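Local structure of hypothetical protein Atu2648 (Agrobacterium tumefaciens str. C58, 1ZCE) at residues Gly50-Ser55 and Asp60-Val65; Trp5-Glu10 and Arg42-Gly47; Met18-Gly23 and Val91-Gln96. The protein is of unknown function but adopts the EVE fold, akin to ASCH and PUA domains, and so may bind nucleic acid. All coordinates share one frame; numbering follows the deposited sequence.

Contact 1. Residues Gly50-Ser55 and Asp60-Val65; sequences GFFYHS and DVVGIV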
loop_
_atom_site.group_PDB
_atom_site.type_symbol
_atom_site.label_atom_id
_atom_site.label_comp_id
_atom_site.label_asym_id
_atom_site.label_seq_id
_atom_site.Cartn_x
_atom_site.Cartn_y
_atom_site.Cartn_z
ATOM N N GLY A 50 5.705 -0.322 0.214
ATOM C CA GLY A 50 4.534 0.419 -0.202
ATOM C C GLY A 50 3.927 1.227 0.924
ATOM O O GLY A 50 4.323 1.111 2.093
ATOM N N PHE A 51 2.958 2.056 0.562
ATOM C CA PHE A 51 2.276 2.904 1.527
ATOM C C PHE A 51 0.996 2.274 2.033
ATOM O O PHE A 51 0.266 1.629 1.278
ATOM C CB PHE A 51 1.915 4.257 0.910
ATOM C CG PHE A 51 3.099 5.104 0.551
ATOM C CD1 PHE A 51 4.140 5.292 1.454
ATOM C CD2 PHE A 51 3.151 5.754 -0.674
ATOM C CE1 PHE A 51 5.217 6.120 1.143
ATOM C CE2 PHE A 51 4.220 6.583 -0.993
ATOM C CZ PHE A 51 5.257 6.767 -0.083
ATOM N N PHE A 52 0.746 2.444 3.324
ATOM C CA PHE A 52 -0.484 1.969 3.937
ATOM C C PHE A 52 -1.265 3.284 4.043
ATOM O O PHE A 52 -0.864 4.206 4.761
ATOM C CB PHE A 52 -0.204 1.361 5.314
ATOM C CG PHE A 52 -1.382 0.639 5.924
ATOM C CD1 PHE A 52 -2.387 1.341 6.588
ATOM C CD2 PHE A 52 -1.476 -0.751 5.854
ATOM C CE1 PHE A 52 -3.462 0.668 7.182
ATOM C CE2 PHE A 52 -2.550 -1.434 6.445
ATOM C CZ PHE A 52 -3.542 -0.725 7.106
ATOM N N TYR A 53 -2.361 3.362 3.297
ATOM C CA TYR A 53 -3.187 4.558 3.224
ATOM C C TYR A 53 -4.574 4.328 3.780
ATOM O O TYR A 53 -5.260 3.389 3.373
ATOM C CB TYR A 53 -3.282 5.004 1.759
ATOM C CG TYR A 53 -4.220 6.158 1.491
ATOM C CD1 TYR A 53 -5.547 5.939 1.118
ATOM C CD2 TYR A 53 -3.776 7.473 1.595
ATOM C CE1 TYR A 53 -6.409 7.006 0.852
ATOM C CE2 TYR A 53 -4.628 8.542 1.332
ATOM C CZ TYR A 53 -5.939 8.301 0.962
ATOM O OH TYR A 53 -6.768 9.369 0.713
ATOM N N HIS A 54 -4.979 5.173 4.722
ATOM C CA HIS A 54 -6.310 5.057 5.302
ATOM C C HIS A 54 -7.318 5.695 4.354
ATOM O O HIS A 54 -7.273 6.898 4.092
ATOM C CB HIS A 54 -6.363 5.736 6.672
ATOM C CG HIS A 54 -5.855 4.880 7.790
ATOM N ND1 HIS A 54 -5.573 5.384 9.042
ATOM C CD2 HIS A 54 -5.603 3.550 7.857
ATOM C CE1 HIS A 54 -5.169 4.404 9.829
ATOM N NE2 HIS A 54 -5.179 3.280 9.135
ATOM N N SER A 55 -8.219 4.871 3.833
ATOM C CA SER A 55 -9.236 5.326 2.898
ATOM C C SER A 55 -10.600 5.410 3.574
ATOM O O SER A 55 -10.830 4.786 4.612
ATOM C CB SER A 55 -9.297 4.384 1.695
ATOM O OG SER A 55 -9.542 3.060 2.121
ATOM N N ASP A 60 -5.080 9.537 4.657
ATOM C CA ASP A 60 -3.668 9.859 4.738
ATOM C C ASP A 60 -2.768 8.633 4.728
ATOM O O ASP A 60 -3.193 7.518 5.048
ATOM C CB ASP A 60 -3.373 10.716 5.981
ATOM C CG ASP A 60 -3.941 10.132 7.271
ATOM O OD1 ASP A 60 -3.682 10.733 8.335
ATOM O OD2 ASP A 60 -4.636 9.096 7.244
ATOM N N VAL A 61 -1.525 8.853 4.317
ATOM C CA VAL A 61 -0.518 7.801 4.288
ATOM C C VAL A 61 0.037 7.763 5.707
ATOM O O VAL A 61 0.679 8.716 6.154
ATOM C CB VAL A 61 0.613 8.132 3.291
ATOM C CG1 VAL A 61 1.707 7.073 3.372
ATOM C CG2 VAL A 61 0.050 8.199 1.877
ATOM N N VAL A 62 -0.200 6.656 6.404
ATOM C CA VAL A 62 0.215 6.530 7.791
ATOM C C VAL A 62 1.380 5.600 8.073
ATOM O O VAL A 62 1.921 5.611 9.175
ATOM C CB VAL A 62 -0.976 6.087 8.659
ATOM C CG1 VAL A 62 -2.037 7.165 8.648
ATOM C CG2 VAL A 62 -1.555 4.779 8.125
ATOM N N GLY A 63 1.773 4.797 7.095
ATOM C CA GLY A 63 2.880 3.892 7.330
ATOM C C GLY A 63 3.420 3.250 6.076
ATOM O O GLY A 63 2.875 3.418 4.983
ATOM N N ILE A 64 4.519 2.529 6.245
ATOM C CA ILE A 64 5.152 1.814 5.151
ATOM C C ILE A 64 5.094 0.324 5.467
ATOM O O ILE A 64 5.317 -0.096 6.609
ATOM C CB ILE A 64 6.618 2.247 4.979
ATOM C CG1 ILE A 64 6.662 3.714 4.537
ATOM C CG2 ILE A 64 7.319 1.349 3.962
ATOM C CD1 ILE A 64 8.065 4.267 4.315
ATOM N N VAL A 65 4.771 -0.464 4.448
ATOM C CA VAL A 65 4.687 -1.908 4.583
ATOM C C VAL A 65 5.581 -2.571 3.550
ATOM O O VAL A 65 6.150 -1.913 2.681
ATOM C CB VAL A 65 3.248 -2.425 4.350
ATOM C CG1 VAL A 65 2.327 -1.917 5.446
ATOM C CG2 VAL A 65 2.751 -1.985 2.981
HETATM O O HOH W 1 -5.549 8.049 9.757
#
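Phe52 and the pair Val62-Gly63 form a classic beta bulge in the antiparallel hairpin of an EVE domain, a PUA-related fold, and the bulge shifts the pairing of strands 50-54 and 60-65 by one residue. On one side of it Gly50 and Val65 form a hydrogen-bonded pair, and Phe52 N donates to Gly63 O at 2.9 Å. The extra residue lets Val62 N reach the same partner: it meets Phe52 O at 3.0 Å. Farther on, His54 N reaches Asp60 O at 3.0 Å, whereas the return bond from Asp60 N is weak.

Apolar contacts cover both faces of the hairpin. Phe51, Tyr53, Val61 and Ile64 share one face, where Phe51 CD1 lies 3.6 Å from Val61 CG1 and Ile64 CG1 sits at the edge of the phenylalanine ring; Tyr130 and Met94 close over this side. On the other face the Phe52 ring, CG anti to its amide nitrogen (chi1 -170°), runs out past Val62 CG2 and Val65 CG1 to meet Trp16.

The polar end of the hairpin centres on His54. Val62 CG2 lies over the middle of the imidazole in a CH-pi contact, 4.0 Å from the ring centroid, while NE2 is hydrogen-bonded to Trp16 N. Both ring nitrogens thus have partners, which should fix the ring's rotation: at the ND1 edge, in the ring plane, a water lies 2.8 Å from His54 ND1 and donates to Asp60 OD2 at 2.9 Å.

Contact 2. Residues Trp5-Glu10 and Arg42-Gly47; sequences WLYKSE and RAMKIG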
loop_
_atom_site.group_PDB
_atom_site.type_symbol
_atom_site.label_atom_id
_atom_site.label_comp_id
_atom_site.label_asym_id
_atom_site.label_seq_id
_atom_site.Cartn_x
_atom_site.Cartn_y
_atom_site.Cartn_z
ATOM N N TRP A 5 4.509 0.510 -4.127
ATOM C CA TRP A 5 3.063 0.378 -4.189
ATOM C C TRP A 5 2.312 1.149 -3.113
ATOM O O TRP A 5 2.915 1.757 -2.229
ATOM C CB TRP A 5 2.714 -1.108 -4.062
ATOM C CG TRP A 5 3.570 -1.992 -4.919
ATOM C CD1 TRP A 5 4.743 -2.611 -4.571
ATOM C CD2 TRP A 5 3.334 -2.322 -6.283
ATOM N NE1 TRP A 5 5.248 -3.309 -5.645
ATOM C CE2 TRP A 5 4.399 -3.147 -6.714
ATOM C CE3 TRP A 5 2.321 -1.999 -7.194
ATOM C CZ2 TRP A 5 4.478 -3.657 -8.018
ATOM C CZ3 TRP A 5 2.394 -2.500 -8.485
ATOM C CH2 TRP A 5 3.466 -3.320 -8.887
ATOM N N LEU A 6 0.986 1.123 -3.207
ATOM C CA LEU A 6 0.124 1.756 -2.212
ATOM C C LEU A 6 -1.093 0.861 -2.001
ATOM O O LEU A 6 -1.679 0.355 -2.958
ATOM C CB LEU A 6 -0.311 3.168 -2.638
ATOM C CG LEU A 6 -1.225 3.914 -1.647
ATOM C CD1 LEU A 6 -0.939 5.416 -1.678
ATOM C CD2 LEU A 6 -2.685 3.631 -1.970
ATOM N N TYR A 7 -1.447 0.661 -0.734
ATOM C CA TYR A 7 -2.580 -0.175 -0.353
ATOM C C TYR A 7 -3.583 0.664 0.421
ATOM O O TYR A 7 -3.237 1.274 1.436
ATOM C CB TYR A 7 -2.129 -1.336 0.548
ATOM C CG TYR A 7 -0.915 -2.083 0.057
ATOM C CD1 TYR A 7 0.359 -1.535 0.186
ATOM C CD2 TYR A 7 -1.037 -3.324 -0.565
ATOM C CE1 TYR A 7 1.483 -2.196 -0.297
ATOM C CE2 TYR A 7 0.086 -3.993 -1.054
ATOM C CZ TYR A 7 1.340 -3.420 -0.919
ATOM O OH TYR A 7 2.456 -4.046 -1.430
ATOM N N LYS A 8 -4.817 0.711 -0.063
ATOM C CA LYS A 8 -5.861 1.450 0.631
ATOM C C LYS A 8 -6.506 0.523 1.659
ATOM O O LYS A 8 -6.782 -0.646 1.373
ATOM C CB LYS A 8 -6.932 1.930 -0.349
ATOM C CG LYS A 8 -6.465 2.964 -1.354
ATOM C CD LYS A 8 -7.658 3.549 -2.102
ATOM C CE LYS A 8 -7.250 4.700 -3.004
ATOM N NZ LYS A 8 -8.433 5.321 -3.671
ATOM N N SER A 9 -6.743 1.040 2.858
ATOM C CA SER A 9 -7.371 0.253 3.912
ATOM C C SER A 9 -8.257 1.188 4.731
ATOM O O SER A 9 -7.813 2.254 5.153
ATOM C CB SER A 9 -6.299 -0.377 4.804
ATOM O OG SER A 9 -6.850 -1.343 5.687
ATOM N N GLU A 10 -9.512 0.805 4.934
ATOM C CA GLU A 10 -10.431 1.625 5.718
ATOM C C GLU A 10 -10.144 1.332 7.180
ATOM O O GLU A 10 -10.308 0.201 7.629
ATOM C CB GLU A 10 -11.875 1.277 5.372
ATOM C CG GLU A 10 -12.202 1.510 3.914
ATOM C CD GLU A 10 -13.649 1.221 3.581
ATOM O OE1 GLU A 10 -14.019 1.383 2.400
ATOM O OE2 GLU A 10 -14.411 0.835 4.492
ATOM N N ARG A 42 0.021 -9.319 -8.155
ATOM C CA ARG A 42 0.761 -10.370 -8.846
ATOM C C ARG A 42 2.119 -9.871 -9.334
ATOM O O ARG A 42 3.022 -10.668 -9.574
ATOM C CB ARG A 42 -0.030 -10.893 -10.045
ATOM C CG ARG A 42 -1.249 -11.702 -9.683
ATOM C CD ARG A 42 -2.011 -12.094 -10.928
ATOM N NE ARG A 42 -3.150 -12.943 -10.614
ATOM C CZ ARG A 42 -3.975 -13.441 -11.525
ATOM N NH1 ARG A 42 -3.785 -13.168 -12.809
ATOM N NH2 ARG A 42 -4.979 -14.218 -11.151
ATOM N N ALA A 43 2.264 -8.559 -9.489
ATOM C CA ALA A 43 3.521 -7.987 -9.961
ATOM C C ALA A 43 4.496 -7.706 -8.824
ATOM O O ALA A 43 5.636 -7.308 -9.065
ATOM C CB ALA A 43 3.242 -6.701 -10.724
HETATM N N MSE A 44 4.053 -7.925 -7.589
HETATM C CA MSE A 44 4.885 -7.660 -6.420
HETATM C C MSE A 44 5.871 -8.765 -6.087
HETATM O O MSE A 44 5.602 -9.947 -6.307
HETATM C CB MSE A 44 4.003 -7.398 -5.200
HETATM C CG MSE A 44 3.165 -6.144 -5.333
HETATM SE SE MSE A 44 1.908 -5.967 -3.891
HETATM C CE MSE A 44 0.944 -4.447 -4.582
ATOM N N LYS A 45 7.016 -8.360 -5.552
ATOM C CA LYS A 45 8.052 -9.290 -5.142
ATOM C C LYS A 45 8.233 -9.181 -3.631
ATOM O O LYS A 45 7.855 -8.179 -3.020
ATOM C CB LYS A 45 9.371 -8.953 -5.842
ATOM C CG LYS A 45 9.308 -9.061 -7.356
ATOM C CD LYS A 45 10.662 -8.801 -8.000
ATOM C CE LYS A 45 10.556 -8.759 -9.518
ATOM N NZ LYS A 45 9.790 -7.577 -9.988
ATOM N N ILE A 46 8.801 -10.221 -3.030
ATOM C CA ILE A 46 9.056 -10.210 -1.599
ATOM C C ILE A 46 9.951 -9.014 -1.306
ATOM O O ILE A 46 10.935 -8.781 -2.010
ATOM C CB ILE A 46 9.782 -11.501 -1.156
ATOM C CG1 ILE A 46 8.855 -12.705 -1.335
ATOM C CG2 ILE A 46 10.234 -11.387 0.295
ATOM C CD1 ILE A 46 7.562 -12.604 -0.550
ATOM N N GLY A 47 9.599 -8.239 -0.288
ATOM C CA GLY A 47 10.412 -7.087 0.052
ATOM C C GLY A 47 9.971 -5.774 -0.573
ATOM O O GLY A 47 10.435 -4.711 -0.161
#
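The backbones of strand 5-9 and segment 42-47, in the loop between helix 35-42 and strand 49-54, stay well apart, the CA atoms of Trp5 and Met44 being 8.5 Å from each other, so the contact is made almost entirely by side chains. Met44, a selenomethionine in this crystal, does most of the work. Its CG is anti to the carbonyl carbon (chi1 -65°) and the chain is extended from there, which carries the selenium and the terminal methyl in between Trp5 and Tyr7.

Over one face of the indole, Met44 CG stands 3.5 Å from Trp5 CE2, making a CH-pi contact with the five-membered ring. Selenium lies above that same ring, 4.4 Å from its centroid and only 7° off the normal, while Met44 CE reaches Trp5 CG at 3.6 Å. Tyr7 and Met44 run toward each other from opposite directions, and selenium meets the phenol ring at its edge. Ala43 CB adds a smaller touch at Trp5 CH2.

Outside the pair, Trp5 NE1 is hydrogen-bonded to Asp48, and Trp29 meets the Tyr7 ring edge-to-face. This is a double Met-aromatic contact. Tyr7 OH is buried with no hydrogen-bonding partner in the model and has Met44 SE as a close neighbour at 3.2 Å; cohesion through the ring and methyl contacts probably rests largely on dispersion.

Contact 3. Residues Met18-Gly23 and Val91-Gln96; sequences MQKAKG and VCDMPQ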
loop_
_atom_site.group_PDB
_atom_site.type_symbol
_atom_site.label_atom_id
_atom_site.label_comp_id
_atom_site.label_asym_id
_atom_site.label_seq_id
_atom_site.Cartn_x
_atom_site.Cartn_y
_atom_site.Cartn_z
HETATM N N MSE A 18 -3.785 -2.033 13.714
HETATM C CA MSE A 18 -4.037 -3.466 13.620
HETATM C C MSE A 18 -2.964 -4.124 12.756
HETATM O O MSE A 18 -2.520 -5.239 13.041
HETATM C CB MSE A 18 -5.421 -3.725 13.027
HETATM C CG MSE A 18 -6.563 -3.236 13.908
HETATM SE SE MSE A 18 -8.280 -3.370 13.036
HETATM C CE MSE A 18 -8.867 -5.048 13.775
ATOM N N GLN A 19 -2.552 -3.430 11.699
ATOM C CA GLN A 19 -1.524 -3.948 10.811
ATOM C C GLN A 19 -0.222 -4.131 11.597
ATOM O O GLN A 19 0.407 -5.184 11.523
ATOM C CB GLN A 19 -1.313 -2.990 9.632
ATOM C CG GLN A 19 -0.288 -3.472 8.619
ATOM C CD GLN A 19 -0.682 -4.789 7.976
ATOM O OE1 GLN A 19 -1.749 -4.902 7.377
ATOM N NE2 GLN A 19 0.180 -5.794 8.101
ATOM N N LYS A 20 0.175 -3.115 12.356
ATOM C CA LYS A 20 1.401 -3.214 13.142
ATOM C C LYS A 20 1.319 -4.333 14.179
ATOM O O LYS A 20 2.312 -5.006 14.453
ATOM C CB LYS A 20 1.711 -1.884 13.837
ATOM C CG LYS A 20 2.133 -0.784 12.875
ATOM C CD LYS A 20 2.639 0.448 13.605
ATOM C CE LYS A 20 1.539 1.136 14.392
ATOM N NZ LYS A 20 2.047 2.395 15.005
ATOM N N ALA A 21 0.130 -4.537 14.739
ATOM C CA ALA A 21 -0.073 -5.572 15.747
ATOM C C ALA A 21 0.190 -6.974 15.201
ATOM O O ALA A 21 0.533 -7.885 15.955
ATOM C CB ALA A 21 -1.485 -5.484 16.307
ATOM N N LYS A 22 0.025 -7.153 13.894
ATOM C CA LYS A 22 0.269 -8.457 13.286
ATOM C C LYS A 22 1.756 -8.779 13.268
ATOM O O LYS A 22 2.148 -9.941 13.179
ATOM C CB LYS A 22 -0.285 -8.507 11.859
ATOM C CG LYS A 22 -1.805 -8.565 11.779
ATOM C CD LYS A 22 -2.368 -9.726 12.599
ATOM C CE LYS A 22 -1.890 -11.085 12.096
ATOM N NZ LYS A 22 -2.442 -11.442 10.756
ATOM N N GLY A 23 2.582 -7.742 13.348
ATOM C CA GLY A 23 4.018 -7.946 13.354
ATOM C C GLY A 23 4.562 -8.659 12.129
ATOM O O GLY A 23 4.002 -8.552 11.035
ATOM N N VAL A 91 6.550 -2.039 8.277
ATOM C CA VAL A 91 7.983 -1.789 8.250
ATOM C C VAL A 91 8.244 -0.655 9.242
ATOM O O VAL A 91 9.078 -0.783 10.140
ATOM C CB VAL A 91 8.478 -1.375 6.844
ATOM C CG1 VAL A 91 9.947 -0.981 6.908
ATOM C CG2 VAL A 91 8.304 -2.533 5.870
ATOM N N CYS A 92 7.523 0.451 9.087
ATOM C CA CYS A 92 7.678 1.588 9.987
ATOM C C CYS A 92 6.536 2.580 9.807
ATOM O O CYS A 92 5.848 2.572 8.788
ATOM C CB CYS A 92 9.012 2.297 9.731
ATOM S SG CYS A 92 9.149 3.081 8.101
ATOM N N ASP A 93 6.327 3.428 10.806
ATOM C CA ASP A 93 5.276 4.429 10.722
ATOM C C ASP A 93 5.783 5.562 9.852
ATOM O O ASP A 93 6.985 5.686 9.610
ATOM C CB ASP A 93 4.961 5.007 12.105
ATOM C CG ASP A 93 4.650 3.943 13.131
ATOM O OD1 ASP A 93 3.734 3.134 12.888
ATOM O OD2 ASP A 93 5.318 3.923 14.184
HETATM N N MSE A 94 4.862 6.371 9.350
HETATM C CA MSE A 94 5.251 7.540 8.585
HETATM C C MSE A 94 5.300 8.570 9.711
HETATM O O MSE A 94 4.276 8.858 10.326
HETATM C CB MSE A 94 4.172 7.918 7.571
HETATM C CG MSE A 94 4.534 9.127 6.715
HETATM SE SE MSE A 94 6.104 8.838 5.630
HETATM C CE MSE A 94 5.256 7.891 4.183
ATOM N N PRO A 95 6.493 9.109 10.021
ATOM C CA PRO A 95 6.661 10.103 11.089
ATOM C C PRO A 95 5.537 11.133 11.153
ATOM O O PRO A 95 4.933 11.344 12.207
ATOM C CB PRO A 95 8.013 10.717 10.764
ATOM C CG PRO A 95 8.775 9.528 10.268
ATOM C CD PRO A 95 7.778 8.856 9.342
ATOM N N GLN A 96 5.273 11.783 10.025
ATOM C CA GLN A 96 4.202 12.765 9.933
ATOM C C GLN A 96 3.292 12.312 8.798
ATOM O O GLN A 96 3.564 12.578 7.627
ATOM C CB GLN A 96 4.758 14.164 9.633
ATOM C CG GLN A 96 5.573 14.782 10.762
ATOM C CD GLN A 96 6.978 14.227 10.849
ATOM O OE1 GLN A 96 7.744 14.294 9.887
ATOM N NE2 GLN A 96 7.329 13.680 12.008
#
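Lys20 and Asp93 are joined by a salt bridge, with Lys20 NZ 2.8 Å from Asp93 OD1. The ammonium meets this oxygen on its syn side, 34° out of the carboxylate plane, and the other oxygen is farther off, Asp93 OD2 being 3.7 Å from Lys20 NZ. Asp93 OD1 also accepts a hydrogen bond from Trp16 NE1, so two donors grip one oxygen and probably restrict rotation of the carboxylate. A second, weak and long ion pair links the lysine to Glu17.

The two side chains cross at about a right angle. The bend at chi3 of the lysine (-66°) turns CE and NZ toward the carboxylate, leaving Lys20 CE 3.3 Å from Asp93 OD1; Lys20 CD, before the bend, already lies 3.0 Å from that oxygen. Little else touches: the contact buries just 81 Å² at the surface, with the backbones 8.3 Å apart at the CA atoms of Lys20 and Val91. Nearby, Gln19 packs on Phe52 and Trp29. The pairing is that of a surface salt bridge tying helix 16-22 to strand 84-99 of the mixed sheet, close to the classic bulge at Val91-Cys92, opposite Ile64.

In the fold
All three contacts reach one mixed sheet, whose strands run in the order 84-99, 60-73, 49-54, 4-9 across its middle. Contact 1, the central hairpin, has its centre about 10 Å from that of contact 2 and about 9 Å from that of contact 3. It touches both: Phe51 exchanges probable backbone hydrogen bonds with Trp5 and Tyr7, and Ile64 does so with Val91 and Cys92. Contacts 2 and 3 do not touch, their centres being about 15 Å apart. Both segments of contact 2 precede those of contact 1, which lies between the two segments of contact 3, while the segments of contacts 2 and 3 alternate. Distant segments thus gather in one compact EVE domain.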